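Local coordinates for omega transaminase (Pseudomonas sp., PDB 5LHA), which catalyses pyridoxal phosphate-dependent transfer of amino groups between amines and carbonyl compounds, and is held here in its pyridoxamine phosphate form, at residues R54-V59 with G444-A449; L192-W197 with I426-I431; E366-L371 with L386-D391; D414-R417 with L422-P425. All coordinates share one frame; numbering follows the deposited sequence.

Interaction 1. Residues R54-V59 with G444-A449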
loop_
_atom_site.group_PDB
_atom_site.type_symbol
_atom_site.label_atom_id
_atom_site.label_comp_id
_atom_site.label_asym_id
_atom_site.label_seq_id
_atom_site.Cartn_x
_atom_site.Cartn_y
_atom_site.Cartn_z
ATOM N N ARG A 54 -46.220 19.904 4.263
ATOM C CA ARG A 54 -45.414 20.194 5.443
ATOM C C ARG A 54 -45.171 18.921 6.241
ATOM O O ARG A 54 -46.087 18.115 6.434
ATOM C CB ARG A 54 -46.115 21.236 6.318
ATOM C CG ARG A 54 -45.557 21.401 7.727
ATOM C CD ARG A 54 -46.352 22.464 8.491
ATOM N NE ARG A 54 -47.569 21.922 9.093
ATOM C CZ ARG A 54 -47.858 21.987 10.391
ATOM N NH1 ARG A 54 -47.024 22.586 11.232
ATOM N NH2 ARG A 54 -48.987 21.458 10.847
ATOM N N MET A 55 -43.931 18.735 6.699
ATOM C CA MET A 55 -43.581 17.534 7.443
ATOM C C MET A 55 -42.597 17.868 8.554
ATOM O O MET A 55 -41.721 18.724 8.391
ATOM C CB MET A 55 -42.996 16.466 6.493
ATOM C CG MET A 55 -41.665 16.850 5.854
ATOM S SD MET A 55 -41.512 16.373 4.109
ATOM C CE MET A 55 -42.123 17.850 3.290
ATOM N N LEU A 56 -42.747 17.185 9.686
ATOM C CA LEU A 56 -41.765 17.313 10.749
ATOM C C LEU A 56 -40.437 16.760 10.261
ATOM O O LEU A 56 -40.377 15.682 9.666
ATOM C CB LEU A 56 -42.228 16.572 12.004
ATOM C CG LEU A 56 -41.431 16.813 13.291
ATOM C CD1 LEU A 56 -41.466 18.275 13.696
ATOM C CD2 LEU A 56 -41.943 15.943 14.429
ATOM N N ASP A 57 -39.364 17.493 10.540
ATOM C CA ASP A 57 -38.039 17.123 10.046
ATOM C C ASP A 57 -37.418 16.122 11.015
ATOM O O ASP A 57 -36.523 16.430 11.804
ATOM C CB ASP A 57 -37.158 18.353 9.883
ATOM C CG ASP A 57 -35.862 18.038 9.174
ATOM O OD1 ASP A 57 -35.728 16.910 8.674
ATOM O OD2 ASP A 57 -34.971 18.899 9.138
ATOM N N GLY A 58 -37.913 14.889 10.943
ATOM C CA GLY A 58 -37.432 13.822 11.806
ATOM C C GLY A 58 -35.993 13.411 11.573
ATOM O O GLY A 58 -35.461 12.631 12.370
ATOM N N VAL A 59 -35.365 13.890 10.492
ATOM C CA VAL A 59 -33.959 13.603 10.208
ATOM C C VAL A 59 -33.038 14.754 10.603
ATOM O O VAL A 59 -31.811 14.570 10.641
ATOM C CB VAL A 59 -33.767 13.248 8.715
ATOM C CG1 VAL A 59 -32.473 12.502 8.490
ATOM C CG2 VAL A 59 -34.927 12.408 8.220
ATOM N N GLY A 444 -44.447 12.772 20.022
ATOM C CA GLY A 444 -45.659 11.999 19.796
ATOM C C GLY A 444 -46.081 11.970 18.338
ATOM O O GLY A 444 -46.582 10.955 17.849
ATOM N N LEU A 445 -45.932 13.100 17.635
ATOM C CA LEU A 445 -46.246 13.129 16.208
ATOM C C LEU A 445 -45.410 12.119 15.435
ATOM O O LEU A 445 -45.908 11.466 14.509
ATOM C CB LEU A 445 -46.033 14.538 15.648
ATOM C CG LEU A 445 -46.021 14.666 14.121
ATOM C CD1 LEU A 445 -47.317 14.155 13.497
ATOM C CD2 LEU A 445 -45.762 16.105 13.706
ATOM N N MET A 446 -44.135 11.981 15.799
ATOM C CA MET A 446 -43.272 11.007 15.139
ATOM C C MET A 446 -43.718 9.582 15.431
ATOM O O MET A 446 -43.674 8.718 14.550
ATOM C CB MET A 446 -41.839 11.242 15.571
ATOM C CG MET A 446 -41.343 12.570 15.070
ATOM S SD MET A 446 -39.605 12.781 15.394
ATOM C CE MET A 446 -38.905 11.684 14.166
ATOM N N VAL A 447 -44.123 9.312 16.669
ATOM C CA VAL A 447 -44.654 7.999 17.018
ATOM C C VAL A 447 -45.866 7.672 16.156
ATOM O O VAL A 447 -45.971 6.581 15.583
ATOM C CB VAL A 447 -45.008 7.961 18.515
ATOM C CG1 VAL A 447 -45.797 6.703 18.860
ATOM C CG2 VAL A 447 -43.749 8.035 19.337
ATOM N N SER A 448 -46.794 8.621 16.045
ATOM C CA SER A 448 -48.034 8.373 15.317
ATOM C C SER A 448 -47.787 8.095 13.841
ATOM O O SER A 448 -48.502 7.292 13.232
ATOM C CB SER A 448 -48.978 9.564 15.479
ATOM O OG SER A 448 -49.342 9.734 16.835
ATOM N N ALA A 449 -46.819 8.791 13.234
ATOM C CA ALA A 449 -46.589 8.632 11.799
ATOM C C ALA A 449 -45.946 7.290 11.472
ATOM O O ALA A 449 -46.267 6.677 10.445
ATOM C CB ALA A 449 -45.732 9.782 11.267
#
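Leu56 of strand 54-57 reaches onto helix 440-457 between Leu445 and Met446, and most of the contact is apolar. Its CD2 lies 3.5 Å from Met446 CG, tight for two carbons, and 3.9 Å from Leu445 CD2. The two leucines slide past each other in opposite directions, whereas Met446 crosses Leu56 at about a right angle. With CG placed anti to the backbone N (chi1 -169°), Leu56 can send CD2 into the angle between these two neighbours.

A second kind of contact is side chain against backbone. Met446 bends at its last torsion (chi3 74°) and sets its CE 3.5 Å from Gly58 CA, where no side chain stands between the methyl and the main chain. Asp57, the centre of an inverse gamma turn, faces away from the helix; its carboxylate binds His69 and also Tyr88 of the second subunit.

Strand 54-57 runs between strands 46-49 and 421-426 of the seven-stranded mixed sheet. Helix 440-457 packs across this sheet, Leu445 also touching Tyr46 and Val421, and Val447 touches Leu364 and Gln367 of helix 353-368.

Interaction 2. Residues L192-W197 with I426-I431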
loop_
_atom_site.group_PDB
_atom_site.type_symbol
_atom_site.label_atom_id
_atom_site.label_comp_id
_atom_site.label_asym_id
_atom_site.label_seq_id
_atom_site.Cartn_x
_atom_site.Cartn_y
_atom_site.Cartn_z
ATOM N N LEU A 192 -25.278 -5.375 20.541
ATOM C CA LEU A 192 -26.018 -6.442 21.210
ATOM C C LEU A 192 -26.933 -7.190 20.243
ATOM O O LEU A 192 -27.085 -8.415 20.342
ATOM C CB LEU A 192 -26.841 -5.853 22.357
ATOM C CG LEU A 192 -26.124 -5.385 23.618
ATOM C CD1 LEU A 192 -26.867 -4.193 24.215
ATOM C CD2 LEU A 192 -26.053 -6.528 24.607
ATOM N N TYR A 193 -27.518 -6.481 19.275
ATOM C CA TYR A 193 -28.485 -7.114 18.386
ATOM C C TYR A 193 -27.811 -8.102 17.431
ATOM O O TYR A 193 -28.378 -9.158 17.130
ATOM C CB TYR A 193 -29.279 -6.046 17.625
ATOM C CG TYR A 193 -30.583 -6.574 17.068
ATOM C CD1 TYR A 193 -31.581 -7.051 17.918
ATOM C CD2 TYR A 193 -30.804 -6.637 15.697
ATOM C CE1 TYR A 193 -32.770 -7.556 17.415
ATOM C CE2 TYR A 193 -31.995 -7.136 15.186
ATOM C CZ TYR A 193 -32.972 -7.597 16.048
ATOM O OH TYR A 193 -34.151 -8.105 15.543
ATOM N N ARG A 194 -26.611 -7.779 16.933
ATOM C CA ARG A 194 -25.873 -8.651 16.012
ATOM C C ARG A 194 -24.396 -8.613 16.376
ATOM O O ARG A 194 -23.759 -7.566 16.220
ATOM C CB ARG A 194 -26.057 -8.224 14.553
ATOM C CG ARG A 194 -27.465 -8.331 13.997
ATOM C CD ARG A 194 -27.464 -8.106 12.489
ATOM N NE ARG A 194 -28.813 -8.106 11.926
ATOM C CZ ARG A 194 -29.633 -7.058 11.922
ATOM N NH1 ARG A 194 -29.252 -5.897 12.448
ATOM N NH2 ARG A 194 -30.839 -7.175 11.382
ATOM N N ASN A 195 -23.839 -9.739 16.823
ATOM C CA ASN A 195 -22.415 -9.820 17.132
ATOM C C ASN A 195 -21.961 -11.265 16.978
ATOM O O ASN A 195 -22.784 -12.184 17.020
ATOM C CB ASN A 195 -22.100 -9.273 18.538
ATOM C CG ASN A 195 -22.843 -9.997 19.647
ATOM O OD1 ASN A 195 -22.413 -11.047 20.117
ATOM N ND2 ASN A 195 -23.964 -9.426 20.076
ATOM N N PRO A 196 -20.658 -11.492 16.766
ATOM C CA PRO A 196 -20.164 -12.865 16.529
ATOM C C PRO A 196 -20.440 -13.875 17.638
ATOM O O PRO A 196 -20.376 -15.080 17.371
ATOM C CB PRO A 196 -18.649 -12.660 16.365
ATOM C CG PRO A 196 -18.509 -11.279 15.887
ATOM C CD PRO A 196 -19.626 -10.479 16.491
ATOM N N TRP A 197 -20.708 -13.444 18.865
ATOM C CA TRP A 197 -20.918 -14.364 19.974
ATOM C C TRP A 197 -22.386 -14.607 20.275
ATOM O O TRP A 197 -22.692 -15.332 21.227
ATOM C CB TRP A 197 -20.209 -13.839 21.227
ATOM C CG TRP A 197 -18.761 -13.583 20.961
ATOM C CD1 TRP A 197 -17.732 -14.470 21.085
ATOM C CD2 TRP A 197 -18.188 -12.370 20.457
ATOM N NE1 TRP A 197 -16.549 -13.877 20.715
ATOM C CE2 TRP A 197 -16.801 -12.586 20.329
ATOM C CE3 TRP A 197 -18.712 -11.118 20.118
ATOM C CZ2 TRP A 197 -15.930 -11.595 19.876
ATOM C CZ3 TRP A 197 -17.844 -10.136 19.669
ATOM C CH2 TRP A 197 -16.471 -10.381 19.551
ATOM N N ILE A 426 -31.718 3.810 5.927
ATOM C CA ILE A 426 -30.360 3.410 5.574
ATOM C C ILE A 426 -30.314 1.892 5.657
ATOM O O ILE A 426 -30.373 1.328 6.758
ATOM C CB ILE A 426 -29.302 4.026 6.497
ATOM C CG1 ILE A 426 -29.451 5.538 6.572
ATOM C CG2 ILE A 426 -27.917 3.670 6.012
ATOM C CD1 ILE A 426 -28.531 6.152 7.575
ATOM N N GLY A 427 -30.185 1.234 4.512
ATOM C CA GLY A 427 -30.223 -0.220 4.500
ATOM C C GLY A 427 -31.557 -0.734 5.020
ATOM O O GLY A 427 -32.630 -0.377 4.515
ATOM N N ASN A 428 -31.511 -1.542 6.079
ATOM C CA ASN A 428 -32.713 -2.146 6.639
ATOM C C ASN A 428 -33.198 -1.415 7.882
ATOM O O ASN A 428 -34.061 -1.934 8.598
ATOM C CB ASN A 428 -32.458 -3.614 6.973
ATOM C CG ASN A 428 -31.581 -3.785 8.193
ATOM O OD1 ASN A 428 -30.425 -3.370 8.207
ATOM N ND2 ASN A 428 -32.127 -4.411 9.226
ATOM N N LYS A 429 -32.685 -0.212 8.133
ATOM C CA LYS A 429 -32.923 0.502 9.378
ATOM C C LYS A 429 -33.482 1.890 9.096
ATOM O O LYS A 429 -32.994 2.599 8.208
ATOM C CB LYS A 429 -31.617 0.626 10.176
ATOM C CG LYS A 429 -30.809 -0.666 10.243
ATOM C CD LYS A 429 -29.504 -0.486 10.999
ATOM C CE LYS A 429 -28.697 -1.772 11.003
ATOM N NZ LYS A 429 -28.410 -2.235 9.610
ATOM N N ILE A 430 -34.497 2.280 9.866
ATOM C CA ILE A 430 -35.050 3.632 9.812
ATOM C C ILE A 430 -34.357 4.465 10.880
ATOM O O ILE A 430 -34.378 4.112 12.066
ATOM C CB ILE A 430 -36.573 3.639 10.027
ATOM C CG1 ILE A 430 -37.294 2.624 9.138
ATOM C CG2 ILE A 430 -37.129 5.032 9.769
ATOM C CD1 ILE A 430 -37.454 3.067 7.698
ATOM N N ILE A 431 -33.736 5.569 10.465
ATOM C CA ILE A 431 -33.033 6.466 11.376
ATOM C C ILE A 431 -33.950 7.630 11.738
ATOM O O ILE A 431 -34.542 8.267 10.857
ATOM C CB ILE A 431 -31.717 6.981 10.761
ATOM C CG1 ILE A 431 -30.773 5.824 10.416
ATOM C CG2 ILE A 431 -31.055 7.994 11.676
ATOM C CD1 ILE A 431 -30.650 4.771 11.486
#
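The backbones of Arg194 and Asn428 keep 13.3 Å between their CA atoms, so long side chains must span from the loop 192-197 to the type II' turn of Ile426 to Lys429, which closes a beta hairpin with paired Ile426 and Lys429 backbone bonds.

Arg194 runs extended from CG to NE and meets Asn428 coming from the opposite direction. Its NH2 lies 3.7 Å from Asn428 ND2, with guanidinium and amide planes turned 79° apart. Both groups are donors, and their acceptors lie elsewhere: Asn428 ND2 binds the backbone O of Leu392, while the arginine is held by the backbone O of Arg399 at NE and by a salt bridge from NH1 to Asp391 OD2. Within the hairpin, Lys429 NZ donates to Asn428 OD1 at 2.7 Å, the ammonium 18° off the carbonyl plane, which helps fix the rotation of the amide. Lys429 NZ comes to 4.7 Å from Arg194 NH1, a closeness of like charges that the Asp391 carboxylate probably eases. Tyr193 CD2 lies over the rim of one face of the Arg194 guanidinium, 3.7 Å above its plane.

The hairpin joins strands 421-426 and 429-432, the latter beside strand 387-393. The loop follows strand 184-187 of the other sheet, and its far end, at Trp197, meets Trp197 of the third subunit.

Interaction 3. Residues E366-L371 with L386-D391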
loop_
_atom_site.group_PDB
_atom_site.type_symbol
_atom_site.label_atom_id
_atom_site.label_comp_id
_atom_site.label_asym_id
_atom_site.label_seq_id
_atom_site.Cartn_x
_atom_site.Cartn_y
_atom_site.Cartn_z
ATOM N N GLU A 366 -39.188 5.100 24.555
ATOM C CA GLU A 366 -40.201 4.365 25.306
ATOM C C GLU A 366 -41.452 4.142 24.470
ATOM O O GLU A 366 -42.001 3.035 24.432
ATOM C CB GLU A 366 -40.554 5.153 26.570
ATOM C CG GLU A 366 -41.835 4.722 27.284
ATOM C CD GLU A 366 -42.253 5.703 28.391
ATOM O OE1 GLU A 366 -41.472 6.639 28.692
ATOM O OE2 GLU A 366 -43.371 5.553 28.942
ATOM N N GLN A 367 -41.922 5.192 23.797
ATOM C CA GLN A 367 -43.156 5.118 23.026
ATOM C C GLN A 367 -43.034 4.230 21.792
ATOM O O GLN A 367 -44.060 3.803 21.248
ATOM C CB GLN A 367 -43.576 6.530 22.616
ATOM C CG GLN A 367 -44.002 7.405 23.775
ATOM C CD GLN A 367 -44.462 8.775 23.322
ATOM O OE1 GLN A 367 -43.938 9.794 23.773
ATOM N NE2 GLN A 367 -45.441 8.809 22.419
ATOM N N LEU A 368 -41.811 3.952 21.332
ATOM C CA LEU A 368 -41.591 3.138 20.143
ATOM C C LEU A 368 -41.480 1.647 20.433
ATOM O O LEU A 368 -41.564 0.844 19.496
ATOM C CB LEU A 368 -40.332 3.629 19.417
ATOM C CG LEU A 368 -40.497 5.024 18.792
ATOM C CD1 LEU A 368 -39.154 5.672 18.484
ATOM C CD2 LEU A 368 -41.358 4.956 17.538
ATOM N N GLN A 369 -41.293 1.260 21.691
ATOM C CA GLN A 369 -41.145 -0.156 22.017
ATOM C C GLN A 369 -42.349 -1.017 21.649
ATOM O O GLN A 369 -42.132 -2.151 21.186
ATOM C CB GLN A 369 -40.785 -0.296 23.497
ATOM C CG GLN A 369 -39.439 0.333 23.793
ATOM C CD GLN A 369 -38.340 -0.270 22.931
ATOM O OE1 GLN A 369 -38.202 -1.483 22.850
ATOM N NE2 GLN A 369 -37.578 0.580 22.252
ATOM N N PRO A 370 -43.603 -0.590 21.842
ATOM C CA PRO A 370 -44.733 -1.441 21.423
ATOM C C PRO A 370 -44.734 -1.800 19.946
ATOM O O PRO A 370 -45.364 -2.798 19.577
ATOM C CB PRO A 370 -45.959 -0.595 21.790
ATOM C CG PRO A 370 -45.503 0.208 22.938
ATOM C CD PRO A 370 -44.074 0.564 22.628
ATOM N N LEU A 371 -44.048 -1.033 19.095
ATOM C CA LEU A 371 -43.943 -1.393 17.684
ATOM C C LEU A 371 -43.275 -2.751 17.512
ATOM O O LEU A 371 -43.582 -3.487 16.566
ATOM C CB LEU A 371 -43.170 -0.321 16.909
ATOM C CG LEU A 371 -43.853 1.005 16.555
ATOM C CD1 LEU A 371 -42.854 1.920 15.859
ATOM C CD2 LEU A 371 -45.102 0.818 15.702
ATOM N N LEU A 386 -31.270 11.767 21.101
ATOM C CA LEU A 386 -32.119 11.899 19.914
ATOM C C LEU A 386 -31.492 11.292 18.664
ATOM O O LEU A 386 -31.624 11.850 17.567
ATOM C CB LEU A 386 -32.489 13.358 19.668
ATOM C CG LEU A 386 -33.552 13.857 20.643
ATOM C CD1 LEU A 386 -33.723 15.370 20.552
ATOM C CD2 LEU A 386 -34.869 13.128 20.387
ATOM N N MET A 387 -30.809 10.156 18.802
ATOM C CA MET A 387 -30.491 9.265 17.691
ATOM C C MET A 387 -31.077 7.892 17.998
ATOM O O MET A 387 -30.808 7.318 19.059
ATOM C CB MET A 387 -28.984 9.172 17.432
ATOM C CG MET A 387 -28.123 8.846 18.637
ATOM S SD MET A 387 -26.416 9.381 18.404
ATOM C CE MET A 387 -25.928 8.506 16.929
ATOM N N ILE A 388 -31.920 7.399 17.093
ATOM C CA ILE A 388 -32.658 6.158 17.280
ATOM C C ILE A 388 -32.685 5.428 15.946
ATOM O O ILE A 388 -32.693 6.051 14.881
ATOM C CB ILE A 388 -34.090 6.420 17.805
ATOM C CG1 ILE A 388 -34.055 6.897 19.259
ATOM C CG2 ILE A 388 -34.964 5.178 17.680
ATOM C CD1 ILE A 388 -35.337 7.549 19.712
ATOM N N ALA A 389 -32.651 4.098 15.998
ATOM C CA ALA A 389 -32.795 3.285 14.798
ATOM C C ALA A 389 -33.807 2.177 15.035
ATOM O O ALA A 389 -33.815 1.537 16.092
ATOM C CB ALA A 389 -31.466 2.671 14.362
ATOM N N LEU A 390 -34.657 1.959 14.040
ATOM C CA LEU A 390 -35.568 0.826 14.013
ATOM C C LEU A 390 -34.961 -0.217 13.086
ATOM O O LEU A 390 -34.721 0.060 11.910
ATOM C CB LEU A 390 -36.958 1.256 13.538
ATOM C CG LEU A 390 -37.661 2.372 14.329
ATOM C CD1 LEU A 390 -37.367 3.729 13.706
ATOM C CD2 LEU A 390 -39.170 2.144 14.405
ATOM N N ASP A 391 -34.664 -1.389 13.619
ATOM C CA ASP A 391 -33.968 -2.419 12.854
ATOM C C ASP A 391 -34.981 -3.409 12.271
ATOM O O ASP A 391 -35.574 -4.214 12.998
ATOM C CB ASP A 391 -32.927 -3.113 13.727
ATOM C CG ASP A 391 -31.864 -3.796 12.907
ATOM O OD1 ASP A 391 -32.217 -4.408 11.870
ATOM O OD2 ASP A 391 -30.672 -3.675 13.276
#
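Leu368, at the junction of helices 353-368 and 370-374, packs against Ile388 and thereby against one face of the mixed sheet that N- and C-terminal strands build together in this fold type I aminotransferase. The contact is wholly apolar and buried, a helix pair laid over strand 387-393.

Leu368 has the most surface covered. Its CD1 reaches Ile388 from the helix side, 4.3 Å from CG2 and nearly as close to the terminal CD1 of the isoleucine, so that one methyl faces both ends of that branched side chain. The other methyl, Leu368 CD2, turns toward the far end of the strand and comes to 4.8 Å from Leu390 CD2. Around this leucine the helix 440-457 contributes Leu450, and Leu432 and Val381 come from the strands on either side of 387-393.

Leu390, next in covered surface, stands two residues along from Ile388 and so projects from the same face of the strand, while Ala389 between them points to the opposite face and touches Val239. With CG anti to its carbonyl carbon (chi1 -57°), Leu390 offers CD2 to the next helical turn. Val381 packs against both Ile388 and Leu390.

Leu371 completes the row. The backbone bond from Leu371 N to Leu368 O, 3.1 Å long, spans the joint between the helices. Both leucines point to the sheet, where Leu371 CD1 meets Leu390 CD2 at 4.0 Å in an oblique crossing.

Interaction 4. Residues D414-R417 with L422-P425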
loop_
_atom_site.group_PDB
_atom_site.type_symbol
_atom_site.label_atom_id
_atom_site.label_comp_id
_atom_site.label_asym_id
_atom_site.label_seq_id
_atom_site.Cartn_x
_atom_site.Cartn_y
_atom_site.Cartn_z
ATOM N N ASP A 414 -41.725 6.401 3.021
ATOM C CA ASP A 414 -42.631 7.255 2.261
ATOM C C ASP A 414 -43.957 7.427 2.985
ATOM O O ASP A 414 -44.479 8.546 3.079
ATOM C CB ASP A 414 -42.855 6.692 0.858
ATOM C CG ASP A 414 -41.620 6.781 -0.007
ATOM O OD1 ASP A 414 -40.565 7.199 0.512
ATOM O OD2 ASP A 414 -41.705 6.442 -1.209
ATOM N N GLU A 415 -44.501 6.336 3.538
ATOM C CA GLU A 415 -45.806 6.424 4.183
ATOM C C GLU A 415 -45.728 7.260 5.453
ATOM O O GLU A 415 -46.677 7.980 5.789
ATOM C CB GLU A 415 -46.351 5.027 4.481
ATOM C CG GLU A 415 -47.793 5.056 4.939
ATOM C CD GLU A 415 -48.758 5.449 3.826
ATOM O OE1 GLU A 415 -48.353 5.448 2.641
ATOM O OE2 GLU A 415 -49.911 5.815 4.144
ATOM N N ALA A 416 -44.613 7.159 6.180
ATOM C CA ALA A 416 -44.356 8.067 7.293
ATOM C C ALA A 416 -44.376 9.524 6.843
ATOM O O ALA A 416 -44.915 10.387 7.542
ATOM C CB ALA A 416 -43.013 7.728 7.943
ATOM N N ARG A 417 -43.748 9.821 5.703
ATOM C CA ARG A 417 -43.745 11.185 5.178
ATOM C C ARG A 417 -45.157 11.645 4.838
ATOM O O ARG A 417 -45.571 12.748 5.212
ATOM C CB ARG A 417 -42.844 11.268 3.944
ATOM C CG ARG A 417 -42.953 12.559 3.151
ATOM C CD ARG A 417 -42.035 12.514 1.938
ATOM N NE ARG A 417 -42.442 11.479 0.992
ATOM C CZ ARG A 417 -43.409 11.629 0.093
ATOM N NH1 ARG A 417 -44.064 12.774 0.007
ATOM N NH2 ARG A 417 -43.725 10.636 -0.731
ATOM N N LEU A 422 -40.786 13.218 8.080
ATOM C CA LEU A 422 -39.692 12.708 7.262
ATOM C C LEU A 422 -38.699 11.961 8.144
ATOM O O LEU A 422 -38.190 12.518 9.118
ATOM C CB LEU A 422 -38.976 13.833 6.516
ATOM C CG LEU A 422 -37.891 13.332 5.554
ATOM C CD1 LEU A 422 -38.456 12.376 4.508
ATOM C CD2 LEU A 422 -37.147 14.475 4.892
ATOM N N VAL A 423 -38.461 10.687 7.823
ATOM C CA VAL A 423 -37.464 9.854 8.486
ATOM C C VAL A 423 -36.556 9.266 7.410
ATOM O O VAL A 423 -36.806 9.409 6.211
ATOM C CB VAL A 423 -38.094 8.747 9.353
ATOM C CG1 VAL A 423 -38.961 9.372 10.433
ATOM C CG2 VAL A 423 -38.914 7.817 8.493
ATOM N N ARG A 424 -35.499 8.585 7.850
ATOM C CA ARG A 424 -34.388 8.229 6.963
ATOM C C ARG A 424 -34.132 6.727 6.890
ATOM O O ARG A 424 -33.691 6.125 7.888
ATOM C CB ARG A 424 -33.126 8.955 7.428
ATOM C CG ARG A 424 -31.956 8.887 6.465
ATOM C CD ARG A 424 -30.690 9.408 7.123
ATOM N NE ARG A 424 -29.497 9.149 6.320
ATOM C CZ ARG A 424 -28.250 9.376 6.731
ATOM N NH1 ARG A 424 -28.021 9.864 7.947
ATOM N NH2 ARG A 424 -27.228 9.095 5.932
ATOM N N PRO A 425 -34.372 6.080 5.747
ATOM C CA PRO A 425 -33.946 4.685 5.588
ATOM C C PRO A 425 -32.479 4.611 5.182
ATOM O O PRO A 425 -32.036 5.306 4.264
ATOM C CB PRO A 425 -34.865 4.153 4.479
ATOM C CG PRO A 425 -35.207 5.346 3.672
ATOM C CD PRO A 425 -35.220 6.528 4.626
#
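Arg417 and Leu422 meet through their side chains where helix 408-418 doubles back into strand 421-426, a tight helix-to-strand connection in the C-terminal part of the class III aminotransferase fold. Their CA atoms, 4.8 Å apart, are the nearest CA pair of the two segments, and beyond this point the helix lies over the sheet that the strand enters.

The Arg417 side chain shows how the chains meet. From Arg417 CB, 4.6 Å from Leu422 CD1, it continues to CG with that atom anti to the backbone N (chi1 169°), which lays the chain alongside the leucine. Arg417 CG passes Leu422 CD1 at 4.7 Å. The nearest approach is made by Arg417 CD, 4.4 Å from Leu422 CD1. There the direction changes: the turn at chi3 (65°) swings Arg417 NE off to 5.4 Å from Leu422 CD1, and the guanidinium beyond it leads away from the strand. It is thus the aliphatic part of the arginine that covers Leu422. Leu37 of strand 37-43 touches both residues, and Tyr88 of the second subunit packs on Leu422.

One residue earlier on the helix, Ala416 points its CB toward the strand, next to Val423. Ala453 of helix 440-457 packs on the same alanine, so this small side chain sits where two helices and the sheet converge. Val423 is also touched by Ile430 and Leu432 of the adjacent strand. On the helix side it presents a single methyl, CG2, which lies 4.1 Å from Ala416 CB.

In the fold
All four interactions reach one seven-stranded mixed sheet, through strands 54-57, 421-426, 429-432 and 387-393, which lie side by side in that order. Interactions 1 and 4 have centres 9 Å apart and are joined by a probable hydrogen bond from Leu422 N to Leu56 O (3.0 Å); both touch the second subunit. Interactions 2 and 4 are linked through Ile431 N and Arg424 O, 2.6 Å apart. Interactions 2 and 3 join through Ile430 O and Leu390 N, 2.9 Å apart, a probable hydrogen bond, and through Asp391 of interaction 3. Val447 packs on Gln367, connecting interactions 1 and 3. The Lys429 side chain of interaction 2 is about 14 Å from a bound pyridoxamine phosphate.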